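Local coordinates for protein C-type lectin domain family 4 member F (PDB 6JJJ) that acts as a Kupffer cell C-type lectin receptor that binds galactose, fucose and glycolipids and may take part in endocytosis, at the interface of chains A and B. Sequence-based numbering; all coordinates share one arbitrary frame. Chains: chain A/B, C-type lectin domain family 4 member F.

The interface of chains A and B. Residues chain A 12, 16; chain B 87, 127.
A:Gln12 and A:Thr16, one turn apart on helix 9-25, meet B:Gln87 and B:Asp127 on calcium-site loops of the C-type lectin domain of chain B. Clec4f is a trimer, whereas this interface is two-fold symmetric, with a twin contact where the chains are exchanged; it may therefore join two trimers or reflect crystal packing.

The more tightly packed part is glutamine on glutamine. The two side chains arrive from opposite directions and overlap as a stack, their amide planes 23° apart. The overlap is staggered: NE2 of the B:Gln87 amide lies 3.6 Å from CG of A:Gln12, and CG of B:Gln87 lies 4.0 Å from the amide carbon CD of A:Gln12. Each amide thus rests beside the aliphatic stem of the other. Both glutamine side chains run out extended, A:Gln12 with CG anti to its backbone nitrogen (chi1 177°), which carries its amide away from the helix and over to the loop. Past the NE2 end of the B:Gln87 amide, near its plane and slightly to the side away from A:Gln12, lies the methyl of A:Thr16, with CG2 4.0 Å from CD of B:Gln87; its closer approach to NE2 is doubtful. The threonine rotamer (chi1 65°) turns that methyl, rather than the hydroxyl, towards chain B. B:Gln87, covered on one face by A:Gln12 and met at its amide end by A:Thr16, hides 57 Å² against chain A, and A:Gln12 hides 50 Å².

Packing is looser towards B:Asp127, which hides 20 Å². Its side chain crosses that of A:Gln12 at about a right angle, and carboxylate OD2 comes 3.3 Å from amide OE1. As modelled, this oxygen pair is not a hydrogen bond; the amide might be flipped, since its oxygen and nitrogen are hard to tell apart at 2.79 Å. B:Asp127 is also a calcium ligand, and B:Gln87 directly follows another, B:Asp86; calcium probably helps to shape the loop surface that receives the helix.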
loop_
_atom_site.group_PDB
_atom_site.type_symbol
_atom_site.label_atom_id
_atom_site.label_comp_id
_atom_site.label_asym_id
_atom_site.label_seq_id
_atom_site.Cartn_x
_atom_site.Cartn_y
_atom_site.Cartn_z
ATOM N N GLN A 12 5.269 -3.021 18.994
ATOM C CA GLN A 12 4.712 -1.676 18.912
ATOM C C GLN A 12 4.773 -1.143 17.485
ATOM O O GLN A 12 3.778 -0.633 16.956
ATOM C CB GLN A 12 5.471 -0.762 19.878
ATOM C CG GLN A 12 5.051 0.693 19.845
ATOM C CD GLN A 12 5.917 1.555 20.743
ATOM O OE1 GLN A 12 5.466 2.049 21.777
ATOM N NE2 GLN A 12 7.170 1.741 20.348
ATOM N N THR A 16 1.496 -0.171 14.496
ATOM C CA THR A 16 1.358 0.989 13.622
ATOM C C THR A 16 1.542 0.570 12.170
ATOM O O THR A 16 0.709 0.876 11.309
ATOM C CB THR A 16 2.372 2.071 13.996
ATOM O OG1 THR A 16 3.702 1.594 13.757
ATOM C CG2 THR A 16 2.218 2.461 15.445
ATOM N N GLN B 87 5.336 8.302 21.141
ATOM C CA GLN B 87 5.746 7.069 20.484
ATOM C C GLN B 87 6.732 7.263 19.346
ATOM O O GLN B 87 7.924 7.042 19.556
ATOM C CB GLN B 87 4.523 6.350 19.939
ATOM C CG GLN B 87 4.845 5.088 19.167
ATOM C CD GLN B 87 3.616 4.381 18.664
ATOM O OE1 GLN B 87 2.492 4.735 19.029
ATOM N NE2 GLN B 87 3.821 3.356 17.834
ATOM N N ASP B 127 4.809 5.563 26.898
ATOM C CA ASP B 127 4.620 6.456 25.760
ATOM C C ASP B 127 3.186 6.963 25.661
ATOM O O ASP B 127 2.770 7.426 24.592
ATOM C CB ASP B 127 5.004 5.752 24.458
ATOM C CG ASP B 127 6.444 5.316 24.440
ATOM O OD1 ASP B 127 7.282 6.022 25.038
ATOM O OD2 ASP B 127 6.738 4.262 23.839
#